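Side-chain contacts in malonyl CoA:acyl carrier protein malonyltransferase (Streptomyces coelicolor, PDB 1NM2), which probably transfers the malonyl group of malonyl-CoA to the holo acyl carrier protein, a step of fatty acid biosynthesis: residues A[2-7]-A[263-268]; A[29-34]-A[40-45]; A[36-41]-A[119-124]; A[231-236]-A[249-254]; A[273-276]-A[281-284]. All coordinates share one frame; numbering follows the deposited sequence.

Contact 1. Residues A[2-7]-A[263-268]; sequences MLVLVA and ETFKEL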
# COMPACT_ATOMS: atom_id res chain seq x y z
N MET A 2 3.92 -15.99 15.12
CA MET A 2 4.10 -15.57 13.74
C MET A 2 3.79 -14.08 13.64
O MET A 2 2.65 -13.66 13.85
CB MET A 2 3.17 -16.38 12.83
CG MET A 2 3.82 -16.93 11.56
SD MET A 2 4.30 -15.68 10.37
CE MET A 2 2.79 -15.49 9.46
N LEU A 3 4.81 -13.29 13.33
CA LEU A 3 4.66 -11.84 13.19
C LEU A 3 4.63 -11.46 11.72
O LEU A 3 5.46 -11.91 10.94
CB LEU A 3 5.83 -11.10 13.86
CG LEU A 3 5.91 -9.60 13.55
CD1 LEU A 3 4.80 -8.87 14.30
CD2 LEU A 3 7.27 -9.05 13.95
N VAL A 4 3.66 -10.61 11.36
CA VAL A 4 3.53 -10.15 9.99
C VAL A 4 3.76 -8.65 9.94
O VAL A 4 3.09 -7.88 10.62
CB VAL A 4 2.12 -10.46 9.43
CG1 VAL A 4 1.99 -9.94 8.01
CG2 VAL A 4 1.86 -11.96 9.48
N LEU A 5 4.73 -8.24 9.13
CA LEU A 5 5.05 -6.82 8.99
C LEU A 5 4.36 -6.30 7.73
O LEU A 5 4.63 -6.78 6.63
CB LEU A 5 6.57 -6.66 8.89
CG LEU A 5 7.17 -5.25 8.82
CD1 LEU A 5 6.78 -4.45 10.04
CD2 LEU A 5 8.69 -5.37 8.71
N VAL A 6 3.46 -5.33 7.88
CA VAL A 6 2.76 -4.78 6.72
C VAL A 6 2.99 -3.28 6.53
O VAL A 6 3.28 -2.55 7.48
CB VAL A 6 1.23 -5.04 6.80
CG1 VAL A 6 0.96 -6.54 6.95
CG2 VAL A 6 0.61 -4.26 7.94
N ALA A 7 2.88 -2.83 5.29
CA ALA A 7 3.07 -1.42 4.94
C ALA A 7 1.80 -0.88 4.27
O ALA A 7 1.21 -1.56 3.42
CB ALA A 7 4.26 -1.28 4.01
N GLU A 263 -6.47 -13.55 4.79
CA GLU A 263 -6.84 -14.96 4.90
C GLU A 263 -5.56 -15.79 4.96
O GLU A 263 -5.47 -16.77 5.70
CB GLU A 263 -7.67 -15.40 3.68
CG GLU A 263 -9.08 -14.85 3.64
CD GLU A 263 -9.91 -15.31 4.82
OE1 GLU A 263 -9.88 -16.53 5.13
OE2 GLU A 263 -10.60 -14.47 5.44
N THR A 264 -4.57 -15.39 4.17
CA THR A 264 -3.29 -16.09 4.15
C THR A 264 -2.55 -15.91 5.48
O THR A 264 -1.90 -16.84 5.97
CB THR A 264 -2.43 -15.59 2.97
OG1 THR A 264 -2.99 -16.10 1.75
CG2 THR A 264 -0.99 -16.05 3.09
N PHE A 265 -2.65 -14.72 6.07
CA PHE A 265 -1.99 -14.48 7.36
C PHE A 265 -2.57 -15.50 8.36
O PHE A 265 -1.86 -16.05 9.19
CB PHE A 265 -2.27 -13.05 7.87
CG PHE A 265 -1.72 -11.95 6.98
CD1 PHE A 265 -2.19 -10.64 7.12
CD2 PHE A 265 -0.75 -12.20 6.01
CE1 PHE A 265 -1.72 -9.61 6.30
CE2 PHE A 265 -0.27 -11.18 5.19
CZ PHE A 265 -0.76 -9.88 5.34
N LYS A 266 -3.88 -15.74 8.26
CA LYS A 266 -4.55 -16.70 9.13
C LYS A 266 -3.98 -18.09 8.89
O LYS A 266 -3.62 -18.80 9.83
CB LYS A 266 -6.05 -16.74 8.84
CG LYS A 266 -6.80 -15.43 9.04
CD LYS A 266 -8.29 -15.65 8.80
CE LYS A 266 -9.06 -14.36 8.69
NZ LYS A 266 -10.47 -14.62 8.26
N GLU A 267 -3.91 -18.48 7.62
CA GLU A 267 -3.38 -19.78 7.25
C GLU A 267 -1.95 -19.94 7.76
O GLU A 267 -1.51 -21.06 8.01
CB GLU A 267 -3.41 -19.94 5.72
CG GLU A 267 -4.82 -19.95 5.13
CD GLU A 267 -4.83 -20.13 3.61
OE1 GLU A 267 -4.32 -19.23 2.90
OE2 GLU A 267 -5.34 -21.16 3.14
N LEU A 268 -1.24 -18.83 7.93
CA LEU A 268 0.13 -18.87 8.42
C LEU A 268 0.17 -18.85 9.95
O LEU A 268 1.24 -18.92 10.55
CB LEU A 268 0.93 -17.68 7.87
CG LEU A 268 1.23 -17.55 6.37
CD1 LEU A 268 1.92 -16.22 6.11
CD2 LEU A 268 2.10 -18.71 5.90

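Contact 2. Residues A[29-34]-A[40-45]; sequences DRVAAW and LDLAHF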
# COMPACT_ATOMS: atom_id res chain seq x y z
N ASP A 29 19.72 12.29 6.94
CA ASP A 29 20.77 11.94 5.98
C ASP A 29 20.31 10.89 4.97
O ASP A 29 20.51 11.05 3.76
CB ASP A 29 22.02 11.43 6.71
CG ASP A 29 22.68 12.50 7.58
OD1 ASP A 29 22.90 13.62 7.08
OD2 ASP A 29 22.98 12.21 8.76
N ARG A 30 19.69 9.81 5.45
CA ARG A 30 19.23 8.76 4.55
C ARG A 30 18.16 9.28 3.59
O ARG A 30 18.24 9.05 2.38
CB ARG A 30 18.67 7.56 5.33
CG ARG A 30 19.70 6.82 6.18
CD ARG A 30 19.19 5.44 6.62
NE ARG A 30 19.09 4.51 5.50
CZ ARG A 30 18.52 3.30 5.58
NH1 ARG A 30 17.99 2.89 6.72
NH2 ARG A 30 18.47 2.51 4.51
N VAL A 31 17.18 10.00 4.13
CA VAL A 31 16.10 10.54 3.30
C VAL A 31 16.64 11.50 2.24
O VAL A 31 16.16 11.51 1.10
CB VAL A 31 15.03 11.24 4.17
CG1 VAL A 31 13.97 11.88 3.29
CG2 VAL A 31 14.39 10.22 5.10
N ALA A 32 17.65 12.29 2.60
CA ALA A 32 18.26 13.24 1.67
C ALA A 32 18.90 12.49 0.50
O ALA A 32 18.79 12.90 -0.66
CB ALA A 32 19.30 14.10 2.39
N ALA A 33 19.60 11.40 0.80
CA ALA A 33 20.24 10.61 -0.25
C ALA A 33 19.18 10.02 -1.17
O ALA A 33 19.37 9.96 -2.39
CB ALA A 33 21.08 9.50 0.36
N TRP A 34 18.06 9.58 -0.59
CA TRP A 34 16.97 9.03 -1.40
C TRP A 34 16.41 10.13 -2.29
O TRP A 34 16.20 9.93 -3.48
CB TRP A 34 15.85 8.48 -0.51
CG TRP A 34 16.22 7.27 0.30
CD1 TRP A 34 17.19 6.35 0.00
CD2 TRP A 34 15.57 6.79 1.48
NE1 TRP A 34 17.18 5.33 0.93
CE2 TRP A 34 16.19 5.58 1.84
CE3 TRP A 34 14.51 7.28 2.26
CZ2 TRP A 34 15.79 4.84 2.96
CZ3 TRP A 34 14.11 6.54 3.37
CH2 TRP A 34 14.75 5.34 3.71
N LEU A 40 13.32 14.15 -5.84
CA LEU A 40 12.15 14.63 -5.12
C LEU A 40 12.53 14.89 -3.66
O LEU A 40 13.13 14.05 -3.00
CB LEU A 40 11.03 13.58 -5.18
CG LEU A 40 9.63 14.02 -4.75
CD1 LEU A 40 9.10 15.09 -5.71
CD2 LEU A 40 8.69 12.81 -4.75
N ASP A 41 12.18 16.07 -3.15
CA ASP A 41 12.50 16.45 -1.78
C ASP A 41 11.56 15.77 -0.78
O ASP A 41 10.60 16.36 -0.31
CB ASP A 41 12.43 17.97 -1.63
CG ASP A 41 12.99 18.47 -0.31
OD1 ASP A 41 13.18 19.69 -0.18
OD2 ASP A 41 13.23 17.64 0.60
N LEU A 42 11.87 14.51 -0.47
CA LEU A 42 11.05 13.73 0.45
C LEU A 42 10.87 14.38 1.82
O LEU A 42 9.78 14.34 2.38
CB LEU A 42 11.65 12.33 0.62
CG LEU A 42 11.66 11.46 -0.64
CD1 LEU A 42 12.52 10.23 -0.42
CD2 LEU A 42 10.22 11.07 -1.02
N ALA A 43 11.93 14.99 2.34
CA ALA A 43 11.86 15.65 3.64
C ALA A 43 10.81 16.76 3.64
O ALA A 43 10.03 16.90 4.58
CB ALA A 43 13.24 16.22 4.03
N HIS A 44 10.78 17.56 2.57
CA HIS A 44 9.81 18.64 2.48
C HIS A 44 8.37 18.12 2.47
O HIS A 44 7.51 18.60 3.21
CB HIS A 44 10.03 19.47 1.22
CG HIS A 44 8.88 20.37 0.89
ND1 HIS A 44 8.60 21.51 1.61
CD2 HIS A 44 7.91 20.27 -0.05
CE1 HIS A 44 7.51 22.07 1.13
NE2 HIS A 44 7.07 21.34 0.13
N PHE A 45 8.10 17.14 1.61
CA PHE A 45 6.75 16.62 1.50
C PHE A 45 6.28 15.87 2.75
O PHE A 45 5.09 15.76 3.00
CB PHE A 45 6.63 15.73 0.27
CG PHE A 45 6.73 16.49 -1.02
CD1 PHE A 45 7.89 16.44 -1.79
CD2 PHE A 45 5.67 17.29 -1.45
CE1 PHE A 45 8.00 17.18 -2.97
CE2 PHE A 45 5.77 18.03 -2.62
CZ PHE A 45 6.94 17.98 -3.39

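Contact 3. Residues A[36-41]-A[119-124]; sequences DAIGLD and LVRRRG. With ACY (acetic acid), chain D.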
# COMPACT_ATOMS: atom_id res chain seq x y z
N ASP A 36 17.84 12.76 -3.47
CA ASP A 36 18.75 13.04 -4.58
C ASP A 36 18.66 11.95 -5.65
O ASP A 36 18.77 12.23 -6.84
CB ASP A 36 20.21 13.14 -4.12
CG ASP A 36 20.45 14.30 -3.18
OD1 ASP A 36 19.76 15.33 -3.30
OD2 ASP A 36 21.37 14.20 -2.34
N ALA A 37 18.44 10.71 -5.22
CA ALA A 37 18.35 9.60 -6.16
C ALA A 37 17.10 9.61 -7.03
O ALA A 37 17.15 9.20 -8.19
CB ALA A 37 18.45 8.28 -5.41
N ILE A 38 15.98 10.07 -6.48
CA ILE A 38 14.73 10.08 -7.25
C ILE A 38 14.26 11.46 -7.68
O ILE A 38 13.18 11.60 -8.25
CB ILE A 38 13.58 9.40 -6.45
CG1 ILE A 38 13.26 10.23 -5.20
CG2 ILE A 38 13.98 7.98 -6.07
CD1 ILE A 38 12.06 9.71 -4.41
N GLY A 39 15.08 12.47 -7.41
CA GLY A 39 14.73 13.83 -7.79
C GLY A 39 13.48 14.38 -7.15
O GLY A 39 12.65 15.00 -7.82
N LEU A 40 13.32 14.15 -5.84
CA LEU A 40 12.15 14.63 -5.12
C LEU A 40 12.53 14.89 -3.66
O LEU A 40 13.13 14.05 -3.00
CB LEU A 40 11.03 13.58 -5.18
CG LEU A 40 9.63 14.02 -4.75
CD1 LEU A 40 9.10 15.09 -5.71
CD2 LEU A 40 8.69 12.81 -4.75
N ASP A 41 12.18 16.07 -3.15
CA ASP A 41 12.50 16.45 -1.78
C ASP A 41 11.56 15.77 -0.78
O ASP A 41 10.60 16.36 -0.31
CB ASP A 41 12.43 17.97 -1.63
CG ASP A 41 12.99 18.47 -0.31
OD1 ASP A 41 13.18 19.69 -0.18
OD2 ASP A 41 13.23 17.64 0.60
N LEU A 119 11.65 2.71 -8.39
CA LEU A 119 10.54 2.03 -9.03
C LEU A 119 9.20 2.69 -8.67
O LEU A 119 8.35 2.89 -9.54
CB LEU A 119 10.49 0.56 -8.59
CG LEU A 119 9.37 -0.28 -9.21
CD1 LEU A 119 9.66 -0.50 -10.69
CD2 LEU A 119 9.27 -1.61 -8.47
N VAL A 120 9.02 3.01 -7.40
CA VAL A 120 7.77 3.62 -6.95
C VAL A 120 7.62 5.07 -7.42
O VAL A 120 6.51 5.56 -7.60
CB VAL A 120 7.62 3.51 -5.41
CG1 VAL A 120 8.52 4.51 -4.71
CG2 VAL A 120 6.17 3.71 -5.02
N ARG A 121 8.75 5.76 -7.63
CA ARG A 121 8.71 7.13 -8.12
C ARG A 121 8.08 7.01 -9.52
O ARG A 121 7.20 7.77 -9.89
CB ARG A 121 10.13 7.70 -8.24
CG ARG A 121 10.29 9.22 -8.08
CD ARG A 121 9.14 10.06 -8.62
NE ARG A 121 9.61 11.35 -9.14
CZ ARG A 121 8.91 12.48 -9.08
NH1 ARG A 121 7.72 12.51 -8.51
NH2 ARG A 121 9.41 13.59 -9.61
N ARG A 122 8.56 6.04 -10.29
CA ARG A 122 8.05 5.80 -11.64
C ARG A 122 6.60 5.30 -11.58
O ARG A 122 5.78 5.63 -12.43
CB ARG A 122 8.92 4.77 -12.37
CG ARG A 122 10.33 5.24 -12.65
CD ARG A 122 10.32 6.40 -13.64
NE ARG A 122 11.64 7.00 -13.82
CZ ARG A 122 11.92 7.92 -14.73
NH1 ARG A 122 10.96 8.35 -15.56
NH2 ARG A 122 13.14 8.43 -14.82
N ARG A 123 6.30 4.50 -10.56
CA ARG A 123 4.95 3.97 -10.39
C ARG A 123 3.98 5.14 -10.24
O ARG A 123 2.96 5.21 -10.94
CB ARG A 123 4.88 3.09 -9.14
CG ARG A 123 3.53 2.37 -8.92
CD ARG A 123 3.57 1.57 -7.62
NE ARG A 123 2.47 0.63 -7.49
CZ ARG A 123 1.27 0.91 -6.98
NH1 ARG A 123 0.99 2.14 -6.56
NH2 ARG A 123 0.35 -0.04 -6.89
N GLY A 124 4.30 6.06 -9.34
CA GLY A 124 3.44 7.21 -9.09
C GLY A 124 3.25 8.13 -10.28
O GLY A 124 2.15 8.61 -10.53
C ACY D . -2.53 3.01 -5.48
O ACY D . -2.25 4.25 -5.24
OXT ACY D . -1.80 2.15 -6.08
CH3 ACY D . -3.90 2.58 -4.96
O HOH W 1 11.93 11.85 -11.36

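Contact 4. Residues A[231-236]-A[249-254]; sequences SNKDGR and VGQVAN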
# COMPACT_ATOMS: atom_id res chain seq x y z
N SER A 231 1.29 -11.65 -1.68
CA SER A 231 0.88 -10.75 -2.77
C SER A 231 -0.60 -10.32 -2.86
O SER A 231 -1.51 -11.13 -2.67
CB SER A 231 1.31 -11.37 -4.11
OG SER A 231 0.73 -10.71 -5.22
N ASN A 232 -0.79 -9.05 -3.20
CA ASN A 232 -2.11 -8.43 -3.37
C ASN A 232 -2.98 -9.05 -4.45
O ASN A 232 -4.21 -9.01 -4.38
CB ASN A 232 -1.97 -6.95 -3.73
CG ASN A 232 -1.66 -6.08 -2.54
OD1 ASN A 232 -1.56 -4.86 -2.68
ND2 ASN A 232 -1.50 -6.68 -1.37
N LYS A 233 -2.34 -9.59 -5.48
CA LYS A 233 -3.06 -10.18 -6.61
C LYS A 233 -4.06 -11.26 -6.21
O LYS A 233 -5.22 -11.23 -6.62
CB LYS A 233 -2.06 -10.77 -7.61
CG LYS A 233 -2.66 -11.71 -8.65
CD LYS A 233 -2.72 -11.06 -10.02
CE LYS A 233 -2.94 -12.10 -11.12
NZ LYS A 233 -4.19 -12.88 -10.93
N ASP A 234 -3.61 -12.21 -5.41
CA ASP A 234 -4.44 -13.33 -5.02
C ASP A 234 -4.16 -13.81 -3.59
O ASP A 234 -4.57 -14.90 -3.21
CB ASP A 234 -4.18 -14.47 -5.99
CG ASP A 234 -2.70 -14.80 -6.10
OD1 ASP A 234 -2.32 -15.54 -7.03
OD2 ASP A 234 -1.91 -14.31 -5.26
N GLY A 235 -3.44 -13.00 -2.82
CA GLY A 235 -3.13 -13.37 -1.45
C GLY A 235 -2.18 -14.55 -1.30
O GLY A 235 -2.06 -15.12 -0.22
N ARG A 236 -1.49 -14.91 -2.37
CA ARG A 236 -0.56 -16.04 -2.30
C ARG A 236 0.87 -15.63 -1.96
O ARG A 236 1.28 -14.49 -2.17
CB ARG A 236 -0.55 -16.81 -3.62
CG ARG A 236 -1.86 -17.51 -3.95
CD ARG A 236 -1.72 -18.35 -5.21
NE ARG A 236 -2.98 -19.01 -5.56
CZ ARG A 236 -3.12 -19.86 -6.58
NH1 ARG A 236 -2.08 -20.15 -7.35
NH2 ARG A 236 -4.30 -20.41 -6.83
N VAL A 249 4.46 -4.87 -11.01
CA VAL A 249 4.23 -4.11 -12.23
C VAL A 249 2.80 -4.25 -12.74
O VAL A 249 2.18 -3.27 -13.15
CB VAL A 249 5.20 -4.55 -13.35
CG1 VAL A 249 4.94 -3.75 -14.62
CG2 VAL A 249 6.64 -4.36 -12.89
N GLY A 250 2.27 -5.47 -12.69
CA GLY A 250 0.92 -5.72 -13.14
C GLY A 250 -0.17 -5.23 -12.20
O GLY A 250 -1.25 -4.86 -12.65
N GLN A 251 0.12 -5.23 -10.89
CA GLN A 251 -0.86 -4.80 -9.89
C GLN A 251 -1.42 -3.40 -10.05
O GLN A 251 -2.50 -3.11 -9.52
CB GLN A 251 -0.28 -4.93 -8.47
CG GLN A 251 -0.51 -6.28 -7.79
CD GLN A 251 -1.97 -6.71 -7.81
OE1 GLN A 251 -2.84 -6.08 -7.18
NE2 GLN A 251 -2.26 -7.76 -8.55
N VAL A 252 -0.73 -2.51 -10.76
CA VAL A 252 -1.25 -1.16 -10.92
C VAL A 252 -2.57 -1.22 -11.69
O VAL A 252 -3.38 -0.29 -11.62
CB VAL A 252 -0.26 -0.23 -11.68
CG1 VAL A 252 1.08 -0.19 -10.94
CG2 VAL A 252 -0.09 -0.69 -13.11
N ALA A 253 -2.79 -2.31 -12.42
CA ALA A 253 -4.02 -2.47 -13.21
C ALA A 253 -4.90 -3.64 -12.78
O ALA A 253 -5.88 -3.97 -13.45
CB ALA A 253 -3.66 -2.60 -14.69
N ASN A 254 -4.56 -4.27 -11.66
CA ASN A 254 -5.32 -5.40 -11.14
C ASN A 254 -5.88 -5.06 -9.76
O ASN A 254 -5.28 -4.32 -9.00
CB ASN A 254 -4.42 -6.64 -11.01
CG ASN A 254 -4.26 -7.40 -12.32
OD1 ASN A 254 -3.35 -8.22 -12.46
ND2 ASN A 254 -5.14 -7.15 -13.28

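Contact 5. Residues A[273-276]-A[281-284]; sequences IIEV and TLTG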
# COMPACT_ATOMS: atom_id res chain seq x y z
N ILE A 273 0.64 -8.41 14.27
CA ILE A 273 0.85 -7.62 13.06
C ILE A 273 1.30 -6.21 13.42
O ILE A 273 0.67 -5.54 14.25
CB ILE A 273 -0.43 -7.49 12.21
CG1 ILE A 273 -0.81 -8.84 11.60
CG2 ILE A 273 -0.22 -6.46 11.09
CD1 ILE A 273 -2.10 -8.80 10.79
N ILE A 274 2.39 -5.78 12.81
CA ILE A 274 2.92 -4.44 13.02
C ILE A 274 2.85 -3.74 11.67
O ILE A 274 3.34 -4.26 10.67
CB ILE A 274 4.39 -4.48 13.51
CG1 ILE A 274 4.45 -5.04 14.93
CG2 ILE A 274 4.98 -3.07 13.47
CD1 ILE A 274 5.86 -5.18 15.47
N GLU A 275 2.20 -2.59 11.64
CA GLU A 275 2.08 -1.81 10.41
C GLU A 275 3.09 -0.66 10.49
O GLU A 275 3.08 0.11 11.45
CB GLU A 275 0.66 -1.26 10.29
CG GLU A 275 0.44 -0.26 9.17
CD GLU A 275 -0.99 0.26 9.11
OE1 GLU A 275 -1.66 0.29 10.17
OE2 GLU A 275 -1.43 0.64 8.01
N VAL A 276 3.98 -0.56 9.51
CA VAL A 276 4.98 0.50 9.53
C VAL A 276 4.36 1.88 9.33
O VAL A 276 3.17 2.00 9.05
CB VAL A 276 6.10 0.26 8.47
CG1 VAL A 276 6.81 -1.05 8.79
CG2 VAL A 276 5.50 0.22 7.06
N THR A 281 -4.44 2.50 9.18
CA THR A 281 -5.40 1.94 8.24
C THR A 281 -5.42 0.41 8.20
O THR A 281 -6.47 -0.20 8.39
CB THR A 281 -5.15 2.47 6.81
OG1 THR A 281 -3.82 2.15 6.40
CG2 THR A 281 -5.34 3.99 6.77
N LEU A 282 -4.27 -0.22 7.96
CA LEU A 282 -4.23 -1.68 7.90
C LEU A 282 -4.48 -2.28 9.28
O LEU A 282 -5.07 -3.35 9.40
CB LEU A 282 -2.89 -2.16 7.32
CG LEU A 282 -2.58 -1.67 5.89
CD1 LEU A 282 -1.31 -2.35 5.37
CD2 LEU A 282 -3.75 -1.99 4.96
N THR A 283 -4.03 -1.59 10.32
CA THR A 283 -4.23 -2.06 11.69
C THR A 283 -5.73 -2.06 12.01
O THR A 283 -6.23 -2.97 12.67
CB THR A 283 -3.50 -1.16 12.70
OG1 THR A 283 -2.08 -1.33 12.56
CG2 THR A 283 -3.89 -1.52 14.12
N GLY A 284 -6.43 -1.04 11.54
CA GLY A 284 -7.86 -0.97 11.77
C GLY A 284 -8.58 -2.14 11.11
O GLY A 284 -9.51 -2.72 11.68
O HOH W 2 -2.03 3.49 7.68

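Contact 1. Residues A[2-7]-A[263-268]
Val-4 sets its CG1 methyl squarely over one face of the Phe-265 ring, 3.8 Å from the ring centroid and only 13° off the normal, a CH-pi contact with the methyl above the middle of the ring. That methyl gets there because CG1 is trans to the strand nitrogen (chi1 179°). The two side chains meet at about a right angle. Val-6, two residues on and on the same side of the strand, brings its own CG1 up to the ring at a slant, 4.1 Å from Phe-265 CZ. Beta-branched valines suit the strand, and their compact methyls let the ring lie flat on Val-4 while it touches Val-6. At the other end Met-2 folds its thioether chain at chi2 and chi3, turning CE onto Leu-268. The 3.3 Å between Met-2 CE and Leu-268 CB is tighter than normal van der Waals contact, making the exact place of this flexible methyl doubtful. The side chains that meet are apolar, though Met-2 CG also passes the carbonyl of Leu-268. Helix 258-267 thus lies on strand 3-7 of the parallel sheet, between neighbours 93-96 and 272-275; Phe-265 also touches Ala-95, while Val-6 reaches Ile-273.

Contact 2. Residues A[29-34]-A[40-45]
Leu-42 overlaps Val-31 with its CB and Trp-34 with its CD1, in a helix-loop-helix connection between helices 27-38 and 42-47. Val-31 CG1 lies 3.6 Å from Leu-42 CB and also leans on the backbone nitrogen of Ala-43, whose small side chain probably helps the helices come close. Leu-42 carries CG trans to its own carbonyl carbon (chi1 -64°); with chi2 extended, CD1 reaches helix 27-38, where it comes 3.8 Å from Trp-34 CB and lies at the edge of the indole, near its plane. The indole is fixed by more than this contact: its NE1 donates to Asp-113 OD2, which also forms a salt bridge with Arg-30 NH2, while Trp-34 CZ2 sits over the rim of the Arg-30 guanidinium. One turn back, Arg-30 O lies 3.4 Å above the plane of the indole. Ser-35 OG hydrogen-bonds with both Val-31 O and Leu-42 N, tying the backbones of the two helices. Asp-41 suits the N-cap of helix 42-47, for its carboxylate can take up an amide of the first turn: OD2 accepts from His-44 N at 3.1 Å, with an N-H...O angle of 160°, approached from well above the carboxylate plane.

Contact 3. Residues A[36-41]-A[119-124]
Ile-38 and Arg-121 supply the apolar part of the contact, Ile-38 CB lying 3.7 Å from Arg-121 CG where the two chains pass at a slant. A methyl meets the charged end: Leu-40 crosses the arginine at about a right angle and places CD2 over one face of the guanidinium, 3.9 Å from Arg-121 NH1. Arginine suits this edge of the fold because its methylenes pack on a branched chain while its charged end stays hydrated or bonded. Bends at chi2 (-34°) and chi3 turn that end toward the residues that follow helix 27-38. The polar links come next: a water accepts from Arg-121 NE at 3.2 Å and gives a weak bond to Ile-38 O, while NH1 donates to Ser-58 O. A leucine in place of Arg-121 would probably leave Ser-58 O without this donor and break the water link to Ile-38. The extended Arg-123 makes the ligand bonds, NH1 donating to the acetate oxygen OXT at 2.8 Å and NH2 at 3.2 Å; NH1 also bonds Gln-61 OE1, and NH2 bonds Ser-98 OG. The acetate mimics a malonyl group, so helix 113-132 spans from a surface contact to the active site, at a serine in a probable nucleophile elbow.

Contact 4. Residues A[231-236]-A[249-254]
Gln-251 turns at chi1 (-90°) and chi2 (-52°), and these torsions lay its amide group on Lys-233, whose own chain leaves with CG pointing back from the main-chain N (chi1 166°) and bends at chi2 to carry CD toward Asn-254. The lysine and glutamine side chains cross at about a right angle. Gln-251 CD lies 3.7 Å from Lys-233 N and 3.8 Å from Lys-233 CA, so the flat end of the glutamine rests on backbone as much as on side chain. Further out, the aliphatic part of the lysine runs past Asn-254, with Lys-233 CD 3.8 Å from Asn-254 OD1. A long, flexible lysine suits this exposed position, since its methylenes can cover a neighbour while the ammonium can stay at the surface. Asn-232 touches the glutamine with its CB, 4.1 Å from Gln-251 CD. Its amide looks the other way, toward the probable nucleophile elbow: OD1 accepts from Ser-98 N and ND2 donates to Gly-96 O, a pair of bonds that an asparagine can make with one flat group and that fixes its rotation. The loop is shaped by small side-chain turns. Ser-231 OG accepts from Lys-233 N at 3.3 Å in an ST turn, and Asp-234 OD2 accepts from Arg-236 N at 3.0 Å in an Asx turn, with the same carboxylate oxygen salt-bridged to Arg-247. Gly-235, with positive phi, takes a backbone shape that glycine adopts readily. Across the contact, Gln-251 to Asn-254 form a type I beta turn, closed by Asn-254 N to Gln-251 O at 3.2 Å, and Asn-254 O accepts from His-202 ND1.

Contact 5. Residues A[273-276]-A[281-284]
In the beta-alpha-beta unit made by strand 272-275, helix 281-289 and strand 294-297, Glu-275 at the end of the first strand grips the start of the helix. Its chain runs nearly straight, CG opposite the main-chain N (chi1 171°) and extended beyond, carrying the carboxylate across to the first turn, where amide hydrogens lack helical partners. OE2 accepts from Leu-282 N at 3.0 Å, met from above the carboxylate plane. OE1 takes two bonds from Thr-283, both on one face of that plane: OG1 at 2.9 Å, on the anti side and 24° out of plane, and N at 3.0 Å, tilted farther out. Gly-280 N gives OE1 a further bond. A water donates to OE2 at 2.9 Å and accepts from Thr-281 OG1 at 2.6 Å. The positive end of the helix would be expected to stabilise a negative carboxylate here, and the threonine supplies a hydroxyl beside its own amide. With an alanine here, the amides of Gly-280, Leu-282 and Thr-283 would be likely to lose the carboxylate they share. Around this buried acid, Val-6 of strand 3-7 touches both Glu-275 and Leu-282, while Thr-283 rests on Thr-295 and Ala-297 of strand 294-297.

Contacts 1 and 5 share the parallel sheet, where strands 3-7 and 272-275 are neighbours; their centres are 11 Å apart, and Val-6 N and Ile-274 O lie 3.0 Å from each other. Contact 4 lies 17 Å from contact 1 between centres; Thr-264 OG1 comes very close to Gly-235 O, probably hydrogen-bonded, though the 2.4 Å is doubtfully short. Contacts 2 and 3 share Leu-40 and Asp-41, their centres 10 Å apart, and both are remote from contact 1, at 30 Å and 29 Å between centres. The active site draws contacts 3 and 4 together: Arg-123, which holds the acetate, packs its NE 3.8 Å from Val-252 CG1, while Asn-232 and Arg-123 both bond to Ser-98.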